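Long-range contact in 1-acyl-sn-glycerol-3-phosphate acyltransferase (Thermotoga maritima, PDB 5KYM), which catalyses the transfer of an acyl chain to 1-acyl-sn-glycerol 3-phosphate, making phosphatidic acid, with its active site positioned for catalysis within the membrane bilayer: residues 46-60 / 88-100. Sequence-based numbering, arbitrary orientation.
Sequences LKEIEKFGKRAFTWL and MDIPLILGFVATG. With HGX (1-heptadecanoyl-2-tridecanoyl-3-glycerol-phosphonyl choline), chain D; DD9 (nonane), chain F.
Gly-95 O takes a hydrogen bond from Lys-54 NZ at 3.0 Å, in the carbonyl plane, with a C=O...N angle of 159°. Lys-54 CG, anti to the carbonyl carbon (chi1 -73°), lies over one face of the Phe-96 ring, 4.0 Å from its centroid, and the bend at chi4 turns NZ back to Gly-95 O. Glu-50 OE2 adds a salt bridge to NZ from one turn earlier. A methionine in place of Lys-54 would probably leave Gly-95 O without this donor and the Glu-50 carboxylate without its counter-charge. Beside this, the helices close to 6.7 Å between axes, crossing at -126°, and Gly-53 CA sits 3.7 Å from Gly-95 CA; a CB on either glycine would clash with the opposing backbone. This glycine-to-glycine crossing joins the second helix of the N-terminal two-helix motif to the acyltransferase domain, through helix 89-96, which starts near Asp-89 of the HX4D motif begun by His-84. Farther along, Met-88 CE lies over one face of the Phe-57 ring and meets Leu-60 CD1 tip to tip at 3.7 Å. At the other end, Thr-99 CG2 packs on Ile-49 CG2. Facing the lipid, Arg-55 NE bonds phosphate oxygen O4 of HGX at 3.0 Å.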
# COMPACT_ATOMS: atom_id res chain seq x y z
N LEU A 46 -15.25 0.78 1.29
CA LEU A 46 -14.05 -0.04 1.29
C LEU A 46 -13.90 -0.86 0.02
O LEU A 46 -12.80 -1.02 -0.48
CB LEU A 46 -13.95 -0.93 2.55
CG LEU A 46 -13.49 -0.19 3.82
CD1 LEU A 46 -13.35 -1.16 4.94
CD2 LEU A 46 -12.18 0.60 3.67
N LYS A 47 -14.99 -1.38 -0.50
CA LYS A 47 -14.94 -2.25 -1.65
C LYS A 47 -14.58 -1.41 -2.84
O LYS A 47 -13.76 -1.82 -3.63
CB LYS A 47 -16.28 -2.97 -1.83
CG LYS A 47 -16.31 -4.12 -2.81
CD LYS A 47 -15.43 -5.28 -2.34
CE LYS A 47 -14.79 -5.99 -3.52
NZ LYS A 47 -15.84 -6.41 -4.53
N GLU A 48 -15.13 -0.20 -2.93
CA GLU A 48 -14.83 0.73 -4.05
C GLU A 48 -13.37 1.14 -4.17
O GLU A 48 -12.90 1.38 -5.27
CB GLU A 48 -15.69 2.00 -3.97
CG GLU A 48 -17.15 1.86 -4.34
CD GLU A 48 -17.30 1.19 -5.68
OE1 GLU A 48 -16.63 1.64 -6.67
OE2 GLU A 48 -18.02 0.14 -5.68
N ILE A 49 -12.72 1.27 -3.01
CA ILE A 49 -11.30 1.55 -2.87
C ILE A 49 -10.51 0.40 -3.38
O ILE A 49 -9.57 0.59 -4.13
CB ILE A 49 -10.92 1.79 -1.36
CG1 ILE A 49 -11.53 3.12 -0.90
CG2 ILE A 49 -9.39 1.76 -1.10
CD1 ILE A 49 -11.54 3.32 0.61
N GLU A 50 -10.84 -0.79 -2.92
CA GLU A 50 -10.19 -2.00 -3.38
C GLU A 50 -10.33 -2.06 -4.95
O GLU A 50 -9.35 -2.29 -5.66
CB GLU A 50 -10.80 -3.18 -2.65
CG GLU A 50 -10.47 -4.55 -3.25
CD GLU A 50 -11.08 -5.72 -2.52
OE1 GLU A 50 -12.21 -5.59 -2.05
OE2 GLU A 50 -10.45 -6.79 -2.41
N LYS A 51 -11.52 -1.78 -5.47
CA LYS A 51 -11.74 -1.81 -6.90
C LYS A 51 -10.85 -0.80 -7.58
O LYS A 51 -10.35 -1.04 -8.64
CB LYS A 51 -13.19 -1.58 -7.26
CG LYS A 51 -14.08 -2.68 -6.71
CD LYS A 51 -15.55 -2.26 -6.48
CE LYS A 51 -16.34 -2.32 -7.76
NZ LYS A 51 -17.29 -1.22 -7.93
N PHE A 52 -10.63 0.35 -6.97
CA PHE A 52 -9.72 1.35 -7.51
C PHE A 52 -8.29 0.81 -7.60
O PHE A 52 -7.63 0.89 -8.65
CB PHE A 52 -9.78 2.65 -6.72
CG PHE A 52 -8.67 3.59 -7.04
CD1 PHE A 52 -8.69 4.33 -8.23
CD2 PHE A 52 -7.57 3.73 -6.18
CE1 PHE A 52 -7.60 5.17 -8.52
CE2 PHE A 52 -6.53 4.59 -6.48
CZ PHE A 52 -6.54 5.30 -7.64
N GLY A 53 -7.84 0.24 -6.50
CA GLY A 53 -6.50 -0.38 -6.47
C GLY A 53 -6.27 -1.24 -7.71
O GLY A 53 -5.31 -1.07 -8.45
N LYS A 54 -7.23 -2.10 -7.96
CA LYS A 54 -7.15 -3.04 -9.04
C LYS A 54 -7.25 -2.37 -10.36
O LYS A 54 -6.39 -2.58 -11.21
CB LYS A 54 -8.27 -4.08 -8.91
CG LYS A 54 -8.03 -5.06 -7.78
CD LYS A 54 -8.58 -6.40 -8.07
CE LYS A 54 -8.61 -7.25 -6.88
NZ LYS A 54 -9.54 -6.61 -5.88
N ARG A 55 -8.30 -1.59 -10.54
CA ARG A 55 -8.57 -0.92 -11.80
C ARG A 55 -7.37 -0.09 -12.22
O ARG A 55 -7.06 -0.01 -13.41
CB ARG A 55 -9.82 -0.05 -11.68
CG ARG A 55 -11.09 -0.86 -11.67
CD ARG A 55 -12.39 -0.08 -11.68
NE ARG A 55 -13.58 -0.97 -11.55
CZ ARG A 55 -14.81 -0.54 -11.25
NH1 ARG A 55 -15.07 0.75 -11.03
NH2 ARG A 55 -15.82 -1.40 -11.14
N ALA A 56 -6.68 0.53 -11.26
CA ALA A 56 -5.51 1.33 -11.56
C ALA A 56 -4.54 0.63 -12.49
O ALA A 56 -4.00 1.21 -13.47
CB ALA A 56 -4.78 1.63 -10.26
N PHE A 57 -4.29 -0.63 -12.18
CA PHE A 57 -3.31 -1.34 -12.96
C PHE A 57 -3.88 -1.65 -14.34
O PHE A 57 -3.11 -1.70 -15.30
CB PHE A 57 -2.75 -2.55 -12.22
CG PHE A 57 -1.92 -2.16 -11.08
CD1 PHE A 57 -2.51 -1.76 -9.91
CD2 PHE A 57 -0.57 -2.08 -11.20
CE1 PHE A 57 -1.76 -1.28 -8.87
CE2 PHE A 57 0.21 -1.57 -10.15
CZ PHE A 57 -0.40 -1.17 -8.98
N THR A 58 -5.21 -1.77 -14.47
CA THR A 58 -5.77 -1.99 -15.82
C THR A 58 -5.64 -0.75 -16.66
O THR A 58 -5.27 -0.84 -17.81
CB THR A 58 -7.22 -2.48 -15.84
OG1 THR A 58 -8.09 -1.38 -15.73
CG2 THR A 58 -7.51 -3.46 -14.78
N TRP A 59 -5.85 0.42 -16.08
CA TRP A 59 -5.57 1.63 -16.83
C TRP A 59 -4.12 1.73 -17.38
O TRP A 59 -3.85 2.48 -18.32
CB TRP A 59 -5.89 2.84 -15.99
CG TRP A 59 -7.20 2.81 -15.43
CD1 TRP A 59 -8.28 2.20 -15.93
CD2 TRP A 59 -7.62 3.45 -14.25
NE1 TRP A 59 -9.38 2.39 -15.12
CE2 TRP A 59 -8.99 3.19 -14.09
CE3 TRP A 59 -6.97 4.24 -13.30
CZ2 TRP A 59 -9.73 3.68 -13.01
CZ3 TRP A 59 -7.70 4.73 -12.22
CH2 TRP A 59 -9.04 4.45 -12.07
N LEU A 60 -3.19 1.03 -16.74
CA LEU A 60 -1.79 0.93 -17.20
C LEU A 60 -1.49 -0.31 -18.07
O LEU A 60 -0.34 -0.52 -18.50
CB LEU A 60 -0.82 1.00 -16.00
CG LEU A 60 -0.96 2.31 -15.23
CD1 LEU A 60 -0.28 2.27 -13.89
CD2 LEU A 60 -0.40 3.46 -16.02
N MET A 88 2.97 3.52 -7.17
CA MET A 88 1.93 2.57 -7.38
C MET A 88 1.84 1.50 -6.27
O MET A 88 0.84 0.76 -6.19
CB MET A 88 2.09 1.90 -8.75
CG MET A 88 1.90 2.81 -9.95
SD MET A 88 0.39 3.81 -9.94
CE MET A 88 -0.79 2.45 -10.25
N ASP A 89 2.84 1.42 -5.39
CA ASP A 89 2.75 0.45 -4.30
C ASP A 89 1.48 0.59 -3.44
O ASP A 89 0.86 -0.37 -3.08
CB ASP A 89 4.01 0.49 -3.45
CG ASP A 89 5.25 0.09 -4.20
OD1 ASP A 89 5.15 -0.61 -5.24
OD2 ASP A 89 6.33 0.49 -3.69
N ILE A 90 1.07 1.80 -3.16
CA ILE A 90 -0.14 2.04 -2.41
C ILE A 90 -1.41 1.49 -3.12
O ILE A 90 -2.15 0.69 -2.52
CB ILE A 90 -0.15 3.51 -1.91
CG1 ILE A 90 0.82 3.60 -0.68
CG2 ILE A 90 -1.52 3.99 -1.49
CD1 ILE A 90 0.45 2.81 0.65
N PRO A 91 -1.66 1.89 -4.37
CA PRO A 91 -2.83 1.28 -5.03
C PRO A 91 -2.73 -0.25 -5.11
O PRO A 91 -3.75 -0.95 -4.96
CB PRO A 91 -2.85 1.91 -6.45
CG PRO A 91 -1.61 2.74 -6.57
CD PRO A 91 -1.11 3.03 -5.15
N LEU A 92 -1.52 -0.74 -5.34
CA LEU A 92 -1.27 -2.17 -5.36
C LEU A 92 -1.66 -2.81 -4.03
O LEU A 92 -2.47 -3.72 -4.05
CB LEU A 92 0.21 -2.46 -5.65
CG LEU A 92 0.66 -3.90 -5.67
CD1 LEU A 92 0.05 -4.53 -6.86
CD2 LEU A 92 2.15 -4.00 -5.74
N ILE A 93 -1.10 -2.38 -2.89
CA ILE A 93 -1.45 -3.01 -1.59
C ILE A 93 -3.00 -2.86 -1.37
O ILE A 93 -3.65 -3.81 -0.88
CB ILE A 93 -0.73 -2.41 -0.37
CG1 ILE A 93 0.78 -2.26 -0.50
CG2 ILE A 93 -1.03 -3.20 0.88
CD1 ILE A 93 1.55 -3.52 -0.66
N LEU A 94 -3.57 -1.69 -1.71
CA LEU A 94 -5.00 -1.39 -1.47
C LEU A 94 -5.89 -2.38 -2.22
O LEU A 94 -6.82 -2.94 -1.66
CB LEU A 94 -5.36 0.04 -1.87
CG LEU A 94 -4.94 1.19 -0.94
CD1 LEU A 94 -5.23 2.60 -1.43
CD2 LEU A 94 -5.62 0.99 0.39
N GLY A 95 -5.55 -2.62 -3.47
CA GLY A 95 -6.36 -3.44 -4.34
C GLY A 95 -6.18 -4.94 -4.20
O GLY A 95 -7.04 -5.70 -4.60
N PHE A 96 -5.07 -5.37 -3.62
CA PHE A 96 -4.74 -6.78 -3.62
C PHE A 96 -4.32 -7.36 -2.29
O PHE A 96 -3.99 -8.53 -2.23
CB PHE A 96 -3.59 -7.00 -4.62
CG PHE A 96 -3.99 -6.75 -6.04
CD1 PHE A 96 -4.59 -7.74 -6.79
CD2 PHE A 96 -3.75 -5.56 -6.63
CE1 PHE A 96 -4.96 -7.54 -8.07
CE2 PHE A 96 -4.11 -5.35 -7.94
CZ PHE A 96 -4.69 -6.35 -8.67
N VAL A 97 -4.31 -6.57 -1.22
CA VAL A 97 -3.92 -7.09 0.10
C VAL A 97 -4.85 -6.56 1.19
O VAL A 97 -5.41 -7.34 1.95
CB VAL A 97 -2.49 -6.67 0.44
CG1 VAL A 97 -2.07 -7.21 1.80
CG2 VAL A 97 -1.55 -7.02 -0.71
N ALA A 98 -5.02 -5.24 1.25
CA ALA A 98 -5.68 -4.61 2.38
C ALA A 98 -6.03 -3.14 2.16
O ALA A 98 -5.21 -2.40 1.66
CB ALA A 98 -4.75 -4.74 3.56
N THR A 99 -7.22 -2.72 2.57
CA THR A 99 -7.57 -1.34 2.47
C THR A 99 -7.44 -0.71 3.80
O THR A 99 -8.44 -0.28 4.43
CB THR A 99 -8.98 -1.10 1.93
OG1 THR A 99 -9.96 -1.76 2.70
CG2 THR A 99 -9.07 -1.62 0.59
N GLY A 100 -6.17 -0.52 4.18
CA GLY A 100 -5.78 0.11 5.43
C GLY A 100 -5.21 1.52 5.38
O GLY A 100 -4.95 2.11 4.31
O11 HGX D . -12.55 0.72 -15.50
C11 HGX D . -13.47 1.53 -15.34
C12 HGX D . -13.19 3.00 -15.09
C13 HGX D . -14.23 3.94 -15.69
C14 HGX D . -13.87 5.41 -15.44
C15 HGX D . -14.33 6.33 -16.57
C16 HGX D . -13.90 7.81 -16.47
C17 HGX D . -13.88 8.48 -17.85
C18 HGX D . -13.89 10.01 -17.84
O3 HGX D . -14.87 1.11 -15.39
C3 HGX D . -15.37 -0.10 -14.79
C2 HGX D . -16.16 -0.97 -15.80
C1 HGX D . -15.69 -2.45 -15.88
O3P HGX D . -14.31 -2.72 -15.52
O2 HGX D . -16.18 -0.34 -17.11
C31 HGX D . -17.38 0.45 -17.43
O31 HGX D . -18.33 -0.20 -17.85
C32 HGX D . -17.52 1.97 -17.24
C33 HGX D . -17.20 2.84 -18.47
C34 HGX D . -17.61 4.32 -18.27
C35 HGX D . -16.90 5.27 -19.25
C36 HGX D . -17.76 6.41 -19.81
C37 HGX D . -17.01 7.45 -20.69
C38 HGX D . -17.98 8.37 -21.48
C39 HGX D . -17.38 9.67 -22.10
C40 HGX D . -18.33 10.47 -23.01
O1 HGX D . -14.56 -5.21 -15.01
P1 HGX D . -13.81 -3.97 -14.57
O4 HGX D . -13.94 -3.55 -13.13
O5 HGX D . -12.21 -4.15 -14.85
C4 HGX D . -11.55 -5.37 -15.24
C5 HGX D . -11.23 -6.24 -14.02
C1 DD9 F . -14.03 5.16 -5.91
C2 DD9 F . -13.14 5.69 -4.80
C3 DD9 F . -11.70 5.52 -5.22
C4 DD9 F . -10.79 6.11 -4.16
C5 DD9 F . -9.35 5.63 -4.37
C6 DD9 F . -8.51 6.07 -3.17
C7 DD9 F . -7.00 6.09 -3.38
C8 DD9 F . -6.35 6.45 -2.02
C9 DD9 F . -4.95 7.04 -2.19